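Local coordinates for protein Exo-beta-1,4-mannosidase (Rhizomucor miehei, PDB 4LYP) that hydrolyses terminal beta-D-mannose residues from beta-mannosides as a family 5 glycoside hydrolase with a TIM-barrel fold, and also has transglycosylation activity, at residues Y210-R215 and K222-D227; L204-I209 and S251-K256; P114-Q119 and E125-G130; N94-M99 and D136-Y141. All blocks are in the same frame, centred on the assembly; numbering follows the deposited sequence. Where two conformers were deposited one is given.

In the fold
Contacts 1 to 3 lie in the helices outside the TIM barrel and their loops; contact 4 packs barrel strand 95-99 against helix 125-140. Along the chain contact 4 comes first and encloses contact 3, and both use helix 125-140. Contact 2 follows and encloses contact 1, and both use helix 197-213. The centres of contacts 1 and 2 are about 12 Å apart, and those of contacts 2 and 4 about 22 Å. Contact 1 touches the other three. Arg-215 forms a salt bridge to Glu-125 of contact 3, Lys-222 one to Asp-139 of contact 4, and Gln-213 probably bonds to Ile-254 of contact 2. His-208 of contact 2 packs on Met-116 of contact 3. Three helices are thereby joined outside the strands.

Contact 1 (Y210-R215 and K222-D227); sequences YTVQNR and KIYKED
Arg-215 lays the aliphatic start of its side chain over one face of the Tyr-224 ring. CB of Arg-215 stands 3.6 Å from the centre of that ring, almost on its normal, which is a CH-pi contact. CG of Arg-215, anti to its own backbone N (chi1 172°), follows along the ring and comes within 3.4 Å of CE1 of Tyr-224. The chain then bends at chi2 (66°). The two side chains run side by side in the same direction, with guanidinium and ring planes 74° apart. Val-212 adds CG1 to the packing, 3.9 Å from CD2 of Tyr-224. The backbones are also tied. N of Tyr-224 donates to O of Arg-215 at 2.8 Å, and N of Lys-225 donates to O of Gln-213 at 3.0 Å.

The other side is looser and partly exposed. CB and CG of Lys-225 pass close to O of Gln-213 before NZ of Lys-225 reaches OD1 of Asn-214 at 2.9 Å, tilted from the carbonyl plane. Asn-214, the first residue past helix 197-213, turns ND2 back to O of Tyr-210 at 2.9 Å, so both ends of its amide are used and its rotation is fixed.

Beyond the ring, Asp-132 bonds to Tyr-224 OH and forms a salt bridge to Arg-215, which has a second one to Glu-125. These two carboxylates probably balance the guanidinium charge, while the apolar stack and backbone bonds hold the turn after the helix.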
# COMPACT_ATOMS: atom_id res chain seq x y z
N TYR A 210 -4.08 11.88 -14.32
CA TYR A 210 -3.34 12.84 -15.12
C TYR A 210 -2.72 13.89 -14.23
O TYR A 210 -1.55 14.28 -14.43
CB TYR A 210 -4.32 13.50 -16.14
CG TYR A 210 -3.64 14.56 -16.97
CD1 TYR A 210 -3.51 15.88 -16.50
CD2 TYR A 210 -3.04 14.25 -18.19
CE1 TYR A 210 -2.82 16.84 -17.26
CE2 TYR A 210 -2.36 15.19 -18.94
CZ TYR A 210 -2.22 16.44 -18.44
OH TYR A 210 -1.55 17.35 -19.24
N THR A 211 -3.50 14.37 -13.24
CA THR A 211 -3.02 15.48 -12.42
C THR A 211 -1.81 15.01 -11.59
O THR A 211 -0.83 15.74 -11.48
CB THR A 211 -4.13 15.93 -11.49
OG1 THR A 211 -5.21 16.45 -12.26
CG2 THR A 211 -3.64 17.04 -10.57
N VAL A 212 -1.83 13.79 -11.05
CA VAL A 212 -0.66 13.31 -10.29
C VAL A 212 0.50 13.03 -11.19
O VAL A 212 1.65 13.43 -10.88
CB VAL A 212 -1.03 12.09 -9.42
CG1 VAL A 212 0.15 11.65 -8.59
CG2 VAL A 212 -2.21 12.41 -8.50
N GLN A 213 0.30 12.39 -12.33
CA GLN A 213 1.43 12.07 -13.20
C GLN A 213 2.12 13.32 -13.72
O GLN A 213 3.32 13.32 -14.00
CB GLN A 213 1.00 11.18 -14.36
CG GLN A 213 0.60 9.77 -13.91
CD GLN A 213 0.30 8.86 -15.10
OE1 GLN A 213 -0.34 9.24 -16.07
NE2 GLN A 213 0.81 7.65 -15.04
N ASN A 214 1.34 14.43 -13.89
CA ASN A 214 1.91 15.70 -14.39
C ASN A 214 2.25 16.69 -13.32
O ASN A 214 2.62 17.83 -13.61
CB ASN A 214 0.94 16.25 -15.42
CG ASN A 214 1.01 15.42 -16.67
OD1 ASN A 214 1.91 15.62 -17.51
ND2 ASN A 214 0.16 14.41 -16.78
N ARG A 215 2.19 16.31 -12.05
CA ARG A 215 2.51 17.25 -10.95
C ARG A 215 3.98 17.66 -11.06
O ARG A 215 4.85 16.79 -11.19
CB ARG A 215 2.27 16.47 -9.62
CG ARG A 215 2.74 17.26 -8.35
CD ARG A 215 1.91 18.53 -8.11
NE ARG A 215 2.34 19.10 -6.83
CZ ARG A 215 1.65 20.07 -6.21
NH1 ARG A 215 0.51 20.56 -6.75
NH2 ARG A 215 2.06 20.49 -5.03
N LYS A 222 11.01 18.27 -10.09
CA LYS A 222 10.78 17.18 -11.03
C LYS A 222 9.31 17.00 -11.36
O LYS A 222 8.46 17.05 -10.44
CB LYS A 222 11.37 15.85 -10.48
CG LYS A 222 12.87 15.88 -10.42
CD LYS A 222 13.45 14.58 -9.91
CE LYS A 222 13.37 14.47 -8.36
NZ LYS A 222 13.82 13.08 -7.89
N ILE A 223 9.00 16.75 -12.61
CA ILE A 223 7.63 16.34 -12.95
C ILE A 223 7.51 14.87 -12.55
O ILE A 223 8.42 14.06 -12.79
CB ILE A 223 7.36 16.51 -14.44
CG1 ILE A 223 7.65 17.98 -14.85
CG2 ILE A 223 5.90 16.11 -14.74
CD1 ILE A 223 6.86 18.97 -14.21
N TYR A 224 6.37 14.51 -11.91
CA TYR A 224 6.31 13.12 -11.34
C TYR A 224 6.62 12.03 -12.36
O TYR A 224 7.32 11.07 -12.08
CB TYR A 224 4.97 12.88 -10.66
CG TYR A 224 4.78 13.49 -9.30
CD1 TYR A 224 5.51 14.59 -8.81
CD2 TYR A 224 3.77 12.98 -8.47
CE1 TYR A 224 5.25 15.14 -7.55
CE2 TYR A 224 3.48 13.52 -7.23
CZ TYR A 224 4.19 14.59 -6.78
OH TYR A 224 3.88 15.13 -5.56
N LYS A 225 5.99 12.13 -13.57
CA LYS A 225 6.17 11.10 -14.60
C LYS A 225 7.61 11.01 -15.11
O LYS A 225 7.95 10.04 -15.78
CB LYS A 225 5.24 11.31 -15.77
CG LYS A 225 5.47 12.59 -16.57
CD LYS A 225 4.34 12.83 -17.60
CE LYS A 225 4.68 13.99 -18.48
NZ LYS A 225 3.55 14.25 -19.41
N GLU A 226 8.47 11.99 -14.77
CA GLU A 226 9.88 11.93 -15.12
C GLU A 226 10.75 11.64 -13.93
O GLU A 226 12.00 11.72 -14.04
CB GLU A 226 10.25 13.31 -15.77
CG GLU A 226 9.52 13.57 -17.06
CD GLU A 226 9.97 12.62 -18.13
OE1 GLU A 226 11.10 12.10 -18.08
OE2 GLU A 226 9.32 12.64 -19.13
N ASP A 227 10.18 11.30 -12.76
CA ASP A 227 10.99 11.17 -11.56
C ASP A 227 11.30 9.71 -11.32
O ASP A 227 10.39 8.92 -11.04
CB ASP A 227 10.16 11.74 -10.37
CG ASP A 227 10.93 11.81 -9.12
OD1 ASP A 227 12.10 11.31 -9.06
OD2 ASP A 227 10.44 12.43 -8.15

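Contact 2 (L204-I209 and S251-K256); sequences LFKDHI and STFIKK
The Phe-253 ring has the side chain of Lys-206 across one face and Ile-209 at its edge. CG of Lys-206 sits over the ring centre at 3.8 Å, 5° off the normal, a CH-pi contact. CB of Lys-206 lies 3.6 Å from CZ of Phe-253. Farther out, CD of Lys-206 passes 3.9 Å from CD1 of Phe-253, so the extended methylene chain spans the ring from one rim to the other. In the plane of the ring, CG2 of Ile-209 approaches CE2 of Phe-253 to 3.8 Å. A second ring, that of Phe-205, carries CD1 of Ile-209 over the centre of one face.

Phe-253 reaches the opposing helix because its CG is anti to the backbone N (chi1 178°). Ile-254, which also packs on Val-263 of strand 262-264, meets Ile-209 on the barrel side. CG1 of Ile-254 lies 4.0 Å from CG2 of Ile-209, and these two side chains cross at about a right angle.

The segments of helices 197-213 and 244-257 run nearly parallel, with axes 10.9 Å apart and 26° between their directions. They are neighbours in the helical layer of the barrel. Ile-250 of helix 244-257 touches Phe-205, Lys-206 and Ile-209.

No hydrogen bond crosses between the two segments. Their cohesion is therefore apolar and dispersive: the lysine meets the ring with its methylenes, and its NZ is bonded just outside the two segments.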
# COMPACT_ATOMS: atom_id res chain seq x y z
N LEU A 204 -13.54 10.87 -14.03
CA LEU A 204 -13.02 11.64 -12.91
C LEU A 204 -11.72 11.04 -12.38
O LEU A 204 -10.81 11.76 -12.00
CB LEU A 204 -14.03 11.65 -11.75
CG LEU A 204 -15.40 12.30 -12.08
CD1 LEU A 204 -16.17 12.31 -10.77
CD2 LEU A 204 -15.26 13.69 -12.66
N PHE A 205 -11.63 9.70 -12.37
CA PHE A 205 -10.44 9.01 -11.88
C PHE A 205 -9.28 9.28 -12.81
O PHE A 205 -8.17 9.59 -12.32
CB PHE A 205 -10.80 7.55 -11.79
CG PHE A 205 -9.69 6.59 -11.34
CD1 PHE A 205 -8.85 6.89 -10.26
CD2 PHE A 205 -9.57 5.35 -11.95
CE1 PHE A 205 -7.92 5.99 -9.80
CE2 PHE A 205 -8.62 4.43 -11.53
CZ PHE A 205 -7.81 4.74 -10.43
N LYS A 206 -9.48 9.20 -14.14
CA LYS A 206 -8.43 9.54 -15.10
C LYS A 206 -7.98 10.99 -14.92
O LYS A 206 -6.78 11.26 -15.12
CB LYS A 206 -8.91 9.25 -16.52
CG LYS A 206 -9.00 7.75 -16.82
CD LYS A 206 -9.63 7.53 -18.22
CE LYS A 206 -9.71 6.08 -18.56
NZ LYS A 206 -10.37 5.95 -19.89
N ASP A 207 -8.89 11.90 -14.65
CA ASP A 207 -8.49 13.25 -14.41
C ASP A 207 -7.53 13.34 -13.23
O ASP A 207 -6.54 14.11 -13.25
CB ASP A 207 -9.71 14.16 -14.11
CG ASP A 207 -10.61 14.37 -15.30
OD1 ASP A 207 -10.21 14.14 -16.45
OD2 ASP A 207 -11.76 14.83 -15.08
N HIS A 208 -7.80 12.59 -12.15
CA HIS A 208 -6.86 12.57 -11.03
C HIS A 208 -5.52 11.97 -11.41
O HIS A 208 -4.46 12.50 -11.04
CB HIS A 208 -7.49 11.83 -9.83
CG HIS A 208 -6.55 11.72 -8.69
ND1 HIS A 208 -6.11 12.85 -8.03
CD2 HIS A 208 -5.85 10.62 -8.16
CE1 HIS A 208 -5.23 12.44 -7.10
NE2 HIS A 208 -5.08 11.09 -7.16
N ILE A 209 -5.55 10.82 -12.15
CA ILE A 209 -4.31 10.21 -12.56
C ILE A 209 -3.47 11.15 -13.37
O ILE A 209 -2.24 11.30 -13.12
CB ILE A 209 -4.58 8.89 -13.35
CG1 ILE A 209 -5.29 7.88 -12.46
CG2 ILE A 209 -3.32 8.36 -13.95
CD1 ILE A 209 -5.80 6.66 -13.24
N SER A 251 -4.75 0.38 -17.04
CA SER A 251 -3.28 0.22 -17.07
C SER A 251 -2.68 0.90 -18.32
O SER A 251 -1.63 1.48 -18.26
CB SER A 251 -2.91 -1.24 -17.00
OG SER A 251 -3.37 -1.99 -18.16
N THR A 252 -3.40 0.81 -19.45
CA THR A 252 -2.88 1.38 -20.70
C THR A 252 -2.92 2.90 -20.60
O THR A 252 -1.98 3.58 -21.02
CB THR A 252 -3.76 0.88 -21.88
OG1 THR A 252 -3.53 -0.48 -21.99
CG2 THR A 252 -3.40 1.59 -23.23
N PHE A 253 -3.97 3.47 -19.98
CA PHE A 253 -4.05 4.91 -19.77
C PHE A 253 -2.86 5.38 -18.93
O PHE A 253 -2.20 6.36 -19.23
CB PHE A 253 -5.37 5.28 -19.06
CG PHE A 253 -5.52 6.72 -18.76
CD1 PHE A 253 -6.03 7.59 -19.71
CD2 PHE A 253 -5.09 7.25 -17.53
CE1 PHE A 253 -6.15 8.97 -19.41
CE2 PHE A 253 -5.18 8.58 -17.28
CZ PHE A 253 -5.71 9.44 -18.20
N ILE A 254 -2.59 4.65 -17.81
CA ILE A 254 -1.52 5.04 -16.91
C ILE A 254 -0.15 4.94 -17.63
O ILE A 254 0.65 5.86 -17.51
CB ILE A 254 -1.52 4.14 -15.64
CG1 ILE A 254 -2.74 4.46 -14.82
CG2 ILE A 254 -0.26 4.29 -14.82
CD1 ILE A 254 -2.97 3.48 -13.69
N LYS A 255 0.06 3.86 -18.38
CA LYS A 255 1.33 3.68 -19.07
C LYS A 255 1.55 4.76 -20.13
O LYS A 255 2.63 5.34 -20.24
CB LYS A 255 1.34 2.29 -19.74
CG LYS A 255 2.65 2.02 -20.46
CD LYS A 255 3.90 1.84 -19.66
CE LYS A 255 3.85 0.59 -18.85
NZ LYS A 255 5.21 0.26 -18.15
N LYS A 256 0.51 5.08 -20.91
CA LYS A 256 0.66 6.14 -21.91
C LYS A 256 0.90 7.52 -21.21
O LYS A 256 1.62 8.35 -21.72
CB LYS A 256 -0.60 6.20 -22.77
CG LYS A 256 -0.69 5.01 -23.79
CD LYS A 256 -1.87 5.18 -24.72
CE LYS A 256 -1.89 4.25 -25.96
NZ LYS A 256 -1.91 2.80 -25.68

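Contact 3 (P114-Q119 and E125-G130); sequences PSMMPQ and EGVFVG
A Met-aromatic contact joins the long loop after strand 95-99 to the first turn of helix 125-140 in the TIM barrel. The methyl CE of Met-116 lies over one face of the Phe-128 ring, 3.5 Å from its centre and 11° off the normal. SD of Met-116 stands farther above the same ring, 5.1 Å from the centre. The extended methionine chain, with CG anti to the backbone N (chi1 -174°), brings the methyl rather than the sulfur down on the ring.

Val-127 fills the other half of the contact with both of its branches. Its CG1 packs 3.9 Å from CB of Met-116. Its CG2 meets CG of Pro-114 at 3.7 Å. Pro-114 follows a cis peptide bond. All five touching residues are buried, and no hydrogen bond links the two segments.

Polar ties come from nearby residues: Ser-115 bonds to Asp-106, and OD1 of Asn-124 accepts a hydrogen bond from N of Val-127. Arg-215 makes a cation-pi contact with Phe-128. Helix 65-69 packs on Met-116 and Val-127 through Met-66, while His-208 and Thr-211 of helix 197-213 touch Met-116 and Phe-128 respectively.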
# COMPACT_ATOMS: atom_id res chain seq x y z
N PRO A 114 -7.25 16.38 6.22
CA PRO A 114 -8.04 16.81 5.06
C PRO A 114 -7.68 15.96 3.81
O PRO A 114 -6.53 15.46 3.69
CB PRO A 114 -7.62 18.30 4.88
CG PRO A 114 -6.20 18.34 5.42
CD PRO A 114 -6.13 17.30 6.51
N SER A 115 -8.65 15.82 2.92
CA SER A 115 -8.46 15.09 1.68
C SER A 115 -7.56 15.88 0.69
O SER A 115 -7.52 17.12 0.68
CB SER A 115 -9.80 14.80 1.04
OG SER A 115 -10.55 15.98 0.74
N MET A 116 -6.90 15.10 -0.16
CA MET A 116 -6.13 15.71 -1.26
C MET A 116 -7.04 16.39 -2.31
O MET A 116 -6.71 17.42 -2.87
CB MET A 116 -5.31 14.58 -1.90
CG MET A 116 -4.34 14.97 -2.96
SD MET A 116 -3.76 13.49 -3.79
CE MET A 116 -2.28 14.16 -4.59
N MET A 117 -8.17 15.71 -2.57
CA MET A 117 -9.09 16.13 -3.65
C MET A 117 -10.50 16.20 -3.04
O MET A 117 -11.31 15.27 -3.12
CB MET A 117 -9.03 15.20 -4.81
CG MET A 117 -9.78 15.72 -6.01
SD MET A 117 -9.65 14.77 -7.54
CE MET A 117 -10.68 13.35 -7.19
N PRO A 118 -10.83 17.37 -2.42
CA PRO A 118 -12.12 17.47 -1.73
C PRO A 118 -13.37 17.41 -2.63
O PRO A 118 -14.43 16.99 -2.17
CB PRO A 118 -12.04 18.85 -0.95
CG PRO A 118 -10.92 19.57 -1.71
CD PRO A 118 -9.93 18.47 -2.07
N GLN A 119 -13.21 17.82 -3.89
CA GLN A 119 -14.27 17.65 -4.91
C GLN A 119 -13.51 17.28 -6.17
O GLN A 119 -12.34 17.62 -6.33
CB GLN A 119 -15.04 19.02 -5.14
CG GLN A 119 -15.77 19.52 -3.94
CD GLN A 119 -16.52 20.81 -4.25
OE1 GLN A 119 -15.97 21.86 -4.18
NE2 GLN A 119 -17.79 20.68 -4.63
N GLU A 125 -4.03 22.12 -1.98
CA GLU A 125 -2.63 22.28 -2.33
C GLU A 125 -1.75 21.98 -1.15
O GLU A 125 -0.64 21.49 -1.31
CB GLU A 125 -2.39 23.67 -2.89
CG GLU A 125 -0.94 23.95 -3.21
CD GLU A 125 -0.31 23.06 -4.34
OE1 GLU A 125 0.93 23.21 -4.54
OE2 GLU A 125 -1.00 22.28 -5.00
N GLY A 126 -2.17 22.31 0.09
CA GLY A 126 -1.35 21.98 1.26
C GLY A 126 -1.10 20.46 1.29
O GLY A 126 0.03 19.97 1.62
N VAL A 127 -2.11 19.67 1.03
CA VAL A 127 -1.95 18.22 1.10
C VAL A 127 -1.08 17.75 -0.12
O VAL A 127 -0.20 16.93 0.05
CB VAL A 127 -3.33 17.50 1.11
CG1 VAL A 127 -3.16 15.99 1.05
CG2 VAL A 127 -4.10 17.92 2.35
N PHE A 128 -1.30 18.29 -1.29
CA PHE A 128 -0.48 17.95 -2.43
C PHE A 128 0.99 18.22 -2.20
O PHE A 128 1.86 17.43 -2.56
CB PHE A 128 -1.03 18.65 -3.68
CG PHE A 128 -1.00 17.82 -4.95
CD1 PHE A 128 0.02 16.90 -5.26
CD2 PHE A 128 -2.12 17.95 -5.86
CE1 PHE A 128 -0.05 16.16 -6.45
CE2 PHE A 128 -2.11 17.28 -7.08
CZ PHE A 128 -1.14 16.35 -7.36
N VAL A 129 1.27 19.37 -1.57
CA VAL A 129 2.68 19.69 -1.26
C VAL A 129 3.25 18.63 -0.31
O VAL A 129 4.46 18.36 -0.36
CB VAL A 129 2.75 21.15 -0.75
CG1 VAL A 129 4.10 21.41 -0.05
CG2 VAL A 129 2.53 22.15 -1.85
N GLY A 130 2.43 18.04 0.57
CA GLY A 130 2.94 16.97 1.41
C GLY A 130 3.46 15.81 0.58
O GLY A 130 4.44 15.17 0.95

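Contact 4 (N94-M99 and D136-Y141); sequences NNLRVM and DTMDRY
Leu-96 and Met-138 make most of this buried contact between a strand of the TIM barrel and the helix outside it. Strand 95-99 is followed by helix 125-140 and then by the parallel neighbour strand 144-148, a beta-alpha-beta crossover. CE of Met-138 touches CB of Leu-96 at 3.7 Å and CG of Leu-96 at 3.9 Å. CD1 of Leu-96 reaches back to SD of Met-138, also at 3.9 Å. The methionine crosses the leucine side chain at a slant, with sulfur and methyl both in use. Val-98, two residues on and on the same side of the strand, comes near with CG1, a looser 4.4 Å from SD of Met-138.

The shape of Met-138 explains this fit. Its chain runs straight through chi2 and then bends at the sulfur (chi3 69°), which lays the methyl against CB of Leu-96. No hydrogen bond crosses between the segments.

In the next shell, Ile-85 and Met-88 of helix 78-90 touch Leu-96, while Ala-145 and Met-147 of strand 144-148 pack on Met-138 and Val-98 respectively. The backbone of Leu-96 is bonded to Thr-144 and Val-146, which pairs the strand with its parallel neighbour. The CB atoms of Asn-95 and Arg-97 point away from the helix. Arg-97 forms a salt bridge to Glu-337 and bonds to Asn-61, Gln-234 and Asn-237. Back at the contact, CD1 of Leu-96 also rests 3.9 Å from CG of Met-138.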
# COMPACT_ATOMS: atom_id res chain seq x y z
N ASN A 94 14.13 0.28 1.29
CA ASN A 94 14.44 0.95 0.03
C ASN A 94 13.18 1.33 -0.77
O ASN A 94 13.33 1.89 -1.88
CB ASN A 94 15.41 0.18 -0.86
CG ASN A 94 14.77 -1.02 -1.53
OD1 ASN A 94 13.65 -1.44 -1.14
ND2 ASN A 94 15.46 -1.63 -2.47
N ASN A 95 11.98 1.04 -0.28
CA ASN A 95 10.79 1.17 -1.09
C ASN A 95 9.60 1.42 -0.18
O ASN A 95 9.40 0.70 0.80
CB ASN A 95 10.55 -0.16 -1.89
CG ASN A 95 9.34 -0.10 -2.81
OD1 ASN A 95 8.26 -0.62 -2.46
ND2 ASN A 95 9.48 0.54 -3.96
N LEU A 96 8.87 2.53 -0.48
CA LEU A 96 7.62 2.82 0.27
C LEU A 96 6.45 2.76 -0.70
O LEU A 96 6.46 3.37 -1.77
CB LEU A 96 7.62 4.21 0.92
CG LEU A 96 8.80 4.45 1.88
CD1 LEU A 96 8.66 5.85 2.46
CD2 LEU A 96 8.85 3.41 3.03
N ARG A 97 5.43 2.00 -0.30
CA ARG A 97 4.11 2.04 -0.96
C ARG A 97 3.33 3.15 -0.29
O ARG A 97 3.14 3.12 0.93
CB ARG A 97 3.45 0.67 -0.88
CG ARG A 97 2.09 0.66 -1.54
CD ARG A 97 1.65 -0.77 -1.79
NE ARG A 97 0.25 -0.84 -2.28
CZ ARG A 97 -0.82 -1.15 -1.56
NH1 ARG A 97 -0.75 -1.24 -0.24
NH2 ARG A 97 -2.00 -1.26 -2.18
N VAL A 98 2.94 4.14 -1.07
CA VAL A 98 2.38 5.37 -0.56
C VAL A 98 1.02 5.61 -1.25
O VAL A 98 0.74 5.07 -2.30
CB VAL A 98 3.33 6.57 -0.69
CG1 VAL A 98 4.65 6.25 -0.00
CG2 VAL A 98 3.52 6.97 -2.13
N MET A 99 0.25 6.47 -0.63
CA MET A 99 -1.05 6.81 -1.19
C MET A 99 -0.99 8.20 -1.85
O MET A 99 -0.70 9.17 -1.26
CB MET A 99 -2.11 6.75 -0.08
CG MET A 99 -3.56 6.95 -0.55
SD MET A 99 -4.16 5.94 -1.97
CE MET A 99 -5.59 5.53 -1.02
N ASP A 136 10.45 13.98 -2.15
CA ASP A 136 11.75 14.56 -2.06
C ASP A 136 12.57 13.92 -0.93
O ASP A 136 13.78 13.67 -1.11
CB ASP A 136 11.67 16.09 -1.84
CG ASP A 136 13.06 16.67 -1.83
OD1 ASP A 136 13.69 16.68 -2.88
OD2 ASP A 136 13.51 17.09 -0.74
N THR A 137 11.93 13.60 0.19
CA THR A 137 12.62 12.98 1.30
C THR A 137 13.01 11.56 0.94
O THR A 137 14.12 11.10 1.25
CB THR A 137 11.77 13.04 2.58
OG1 THR A 137 11.32 14.40 2.79
CG2 THR A 137 12.50 12.54 3.79
N MET A 138 12.12 10.84 0.27
CA MET A 138 12.44 9.48 -0.24
C MET A 138 13.67 9.57 -1.15
O MET A 138 14.56 8.72 -1.06
CB MET A 138 11.25 8.93 -0.97
CG MET A 138 10.16 8.51 0.01
SD MET A 138 8.68 7.88 -0.82
CE MET A 138 9.37 6.36 -1.46
N ASP A 139 13.72 10.53 -2.02
CA ASP A 139 14.86 10.72 -2.94
C ASP A 139 16.17 10.84 -2.11
O ASP A 139 17.14 10.14 -2.37
CB ASP A 139 14.65 12.04 -3.73
CG ASP A 139 15.64 12.23 -4.88
OD1 ASP A 139 16.51 11.37 -5.10
OD2 ASP A 139 15.46 13.22 -5.60
N ARG A 140 16.17 11.63 -1.05
CA ARG A 140 17.34 11.84 -0.21
C ARG A 140 17.83 10.56 0.45
O ARG A 140 18.99 10.41 0.72
CB ARG A 140 16.93 12.97 0.79
CG ARG A 140 16.95 14.40 0.12
CD ARG A 140 16.22 15.49 0.90
NE ARG A 140 16.48 16.91 0.57
CZ ARG A 140 17.47 17.63 1.13
NH1 ARG A 140 18.28 16.99 1.97
NH2 ARG A 140 17.70 18.97 0.89
N TYR A 141 16.90 9.63 0.70
CA TYR A 141 17.25 8.37 1.32
C TYR A 141 17.33 7.20 0.33
O TYR A 141 17.32 6.02 0.73
CB TYR A 141 16.28 8.02 2.50
CG TYR A 141 16.55 8.97 3.66
CD1 TYR A 141 17.67 8.67 4.53
CD2 TYR A 141 15.80 10.13 3.88
CE1 TYR A 141 17.92 9.50 5.59
CE2 TYR A 141 16.08 10.96 4.90
CZ TYR A 141 17.13 10.67 5.78
OH TYR A 141 17.35 11.51 6.86